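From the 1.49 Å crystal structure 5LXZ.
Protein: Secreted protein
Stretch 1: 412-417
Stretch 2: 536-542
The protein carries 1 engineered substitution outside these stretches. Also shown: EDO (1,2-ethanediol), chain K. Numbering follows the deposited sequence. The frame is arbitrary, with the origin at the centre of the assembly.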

# COMPACT_ATOMS: atom_id res chain seq x y z
N ILE A 412 7.37 -9.53 -7.40
CA ILE A 412 8.66 -10.10 -7.79
C ILE A 412 8.54 -11.62 -7.86
O ILE A 412 7.94 -12.25 -6.98
CB ILE A 412 9.72 -9.75 -6.75
CG1 ILE A 412 9.91 -8.22 -6.67
CG2 ILE A 412 11.03 -10.44 -7.07
CD1 ILE A 412 10.74 -7.84 -5.46
N LEU A 413 9.07 -12.22 -8.92
CA LEU A 413 9.12 -13.68 -9.07
C LEU A 413 10.54 -14.20 -8.85
O LEU A 413 11.51 -13.45 -9.00
CB LEU A 413 8.68 -14.08 -10.49
CG LEU A 413 7.16 -14.24 -10.69
CD1 LEU A 413 6.29 -13.16 -10.16
CD2 LEU A 413 6.85 -14.52 -12.17
N PRO A 414 10.67 -15.50 -8.56
CA PRO A 414 11.98 -16.06 -8.23
C PRO A 414 13.01 -16.18 -9.34
O PRO A 414 14.19 -16.46 -9.04
CB PRO A 414 11.64 -17.42 -7.62
CG PRO A 414 10.33 -17.75 -8.14
CD PRO A 414 9.59 -16.46 -8.31
N ASP A 415 12.61 -15.94 -10.57
CA ASP A 415 13.53 -15.90 -11.69
C ASP A 415 14.04 -14.49 -12.01
O ASP A 415 14.68 -14.28 -13.04
CB ASP A 415 12.91 -16.54 -12.92
CG ASP A 415 11.72 -15.79 -13.44
OD1 ASP A 415 11.21 -14.87 -12.76
OD2 ASP A 415 11.26 -16.10 -14.56
N ASP A 416 13.72 -13.51 -11.15
CA ASP A 416 14.07 -12.09 -11.31
C ASP A 416 13.14 -11.32 -12.23
O ASP A 416 13.34 -10.10 -12.42
CB ASP A 416 15.51 -11.83 -11.68
CG ASP A 416 16.49 -12.37 -10.69
OD1 ASP A 416 16.18 -12.47 -9.49
OD2 ASP A 416 17.65 -12.67 -11.10
N SER A 417 12.13 -11.96 -12.78
CA SER A 417 11.06 -11.22 -13.42
C SER A 417 10.13 -10.58 -12.40
O SER A 417 10.13 -10.94 -11.23
CB SER A 417 10.30 -12.11 -14.41
OG SER A 417 9.49 -13.06 -13.81
C1 EDO K . 23.61 -14.68 -8.01
O1 EDO K . 22.59 -14.38 -8.96
C2 EDO K . 23.61 -16.15 -7.55
O2 EDO K . 22.39 -16.55 -6.86
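Stretch 2 536-542: KKVRLIR

Stretch 2 reaches stretch 1 as an extended strand that has begun earlier in the chain, and it meets not another strand but a tight turn. Leu 413 to Asp 416 form a type I beta turn, closed by the backbone bond from Asp 416 N to Leu 413 O at 3.1 Å; just outside it, Leu 413 N bonds to Ser 417 O at 2.8 Å. Asp 416 itself sits at a positive phi of 82°. The register runs in opposite senses along the two chains: Pro 414 lies nearest Arg 539, with CA to CA 6.5 Å, and Asp 415 lies nearest Lys 537, with CA to CA 7.8 Å. No backbone-to-backbone hydrogen bond joins the stretches, so the strand makes the contact through its side chains, which meet both side-chain and backbone atoms of the turn. The strand's alternation selects them: Lys 537, Arg 539 and Ile 541 point their CA-to-CB bonds toward the turn, while Val 538 between them points away.

The polar part centres on one carboxylate. Asp 416 leaves its backbone sideways, but in chi1 m its end comes nearer the strand and meets two cations. Arg 539 binds it in a two-pronged salt bridge, NE to OD1 at 2.7 Å and NH2 to OD2 at 2.8 Å, with N-H...O angles of 164° and 155°; OD1 lies at the edge of the guanidinium, near its plane, where its N-H groups point. Lys 537, m at chi1 and t from chi2 to chi4, stretches out to add a second salt bridge, NZ to OD2 at 3.1 Å, and a weak hydrogen bond from NZ to Asp 415 O, also 3.1 Å. The turn thus offers both a charge and a carbonyl to the same ammonium.

Further hydrogen bonds lie within each stretch. Arg 539 NH1 bonds to Val 538 O at 3.0 Å. The side chain of Asp 415, whose CA-to-CB bond points away from the strand, turns to its own chain: OD1 accepts from Ser 417 OG at 2.7 Å and from Ser 417 N at 3.1 Å.

The apolar part lies further along the strand. Ile 541 places CD1 3.7 Å from Pro 414 CA and 4.0 Å from Pro 414 CB, packing its tip on the proline. Separately, the Pro 414 carbonyl makes a van der Waals contact with the aliphatic part of Arg 539, O to CG at 3.6 Å.

A 1,2-ethanediol, probably from the crystallisation liquor, occupies another edge of the guanidinium: its O1 accepts from Arg 539 NH1 and NH2, each at 3.0 Å, and its O2 from Val 538 N at 3.0 Å.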

# COMPACT_ATOMS: atom_id res chain seq x y z
N LYS A 536 21.38 -22.15 -11.13
CA LYS A 536 22.06 -20.95 -11.56
C LYS A 536 21.84 -19.75 -10.66
O LYS A 536 22.67 -18.84 -10.65
CB LYS A 536 21.65 -20.55 -12.98
CG LYS A 536 22.06 -21.55 -14.03
CD LYS A 536 23.58 -21.75 -14.16
CE LYS A 536 24.31 -20.52 -14.63
NZ LYS A 536 25.64 -20.92 -15.17
N LYS A 537 20.72 -19.73 -9.95
CA LYS A 537 20.34 -18.58 -9.12
C LYS A 537 19.74 -19.09 -7.84
O LYS A 537 18.97 -20.03 -7.84
CB LYS A 537 19.27 -17.74 -9.79
CG LYS A 537 19.73 -16.92 -10.97
CD LYS A 537 18.55 -16.15 -11.51
CE LYS A 537 18.92 -15.42 -12.76
NZ LYS A 537 17.70 -14.80 -13.30
N VAL A 538 20.09 -18.42 -6.74
CA VAL A 538 19.42 -18.66 -5.47
C VAL A 538 18.92 -17.28 -5.03
O VAL A 538 19.68 -16.30 -5.02
CB VAL A 538 20.39 -19.24 -4.43
CG1 VAL A 538 19.74 -19.45 -3.07
CG2 VAL A 538 20.93 -20.59 -4.95
N ARG A 539 17.66 -17.22 -4.62
CA ARG A 539 17.03 -15.98 -4.21
C ARG A 539 16.34 -16.16 -2.86
O ARG A 539 15.60 -17.14 -2.66
CB ARG A 539 16.01 -15.54 -5.26
CG ARG A 539 16.57 -15.20 -6.62
CD ARG A 539 17.42 -13.95 -6.53
NE ARG A 539 18.04 -13.58 -7.82
CZ ARG A 539 19.27 -13.91 -8.19
NH1 ARG A 539 20.06 -14.67 -7.45
NH2 ARG A 539 19.72 -13.50 -9.38
N LEU A 540 16.57 -15.20 -1.98
CA LEU A 540 15.88 -15.10 -0.73
C LEU A 540 14.83 -14.01 -0.88
O LEU A 540 15.19 -12.86 -1.12
CB LEU A 540 16.89 -14.74 0.32
CG LEU A 540 16.76 -15.22 1.69
CD1 LEU A 540 16.57 -16.73 1.81
CD2 LEU A 540 17.94 -14.72 2.54
N ILE A 541 13.56 -14.38 -0.86
CA ILE A 541 12.48 -13.44 -1.18
C ILE A 541 11.63 -13.22 0.05
O ILE A 541 11.06 -14.17 0.61
CB ILE A 541 11.63 -13.93 -2.35
CG1 ILE A 541 12.55 -14.29 -3.51
CG2 ILE A 541 10.61 -12.86 -2.70
CD1 ILE A 541 11.86 -14.57 -4.81
N ARG A 542 11.52 -11.97 0.45
CA ARG A 542 10.74 -11.64 1.62
C ARG A 542 9.27 -11.73 1.23
O ARG A 542 8.89 -11.23 0.20
CB ARG A 542 11.11 -10.26 2.13
CG ARG A 542 10.63 -10.00 3.54
CD ARG A 542 11.21 -8.70 4.11
NE ARG A 542 10.82 -8.45 5.51
CZ ARG A 542 11.43 -8.93 6.60
NH1 ARG A 542 12.54 -9.70 6.55
NH2 ARG A 542 11.01 -8.55 7.77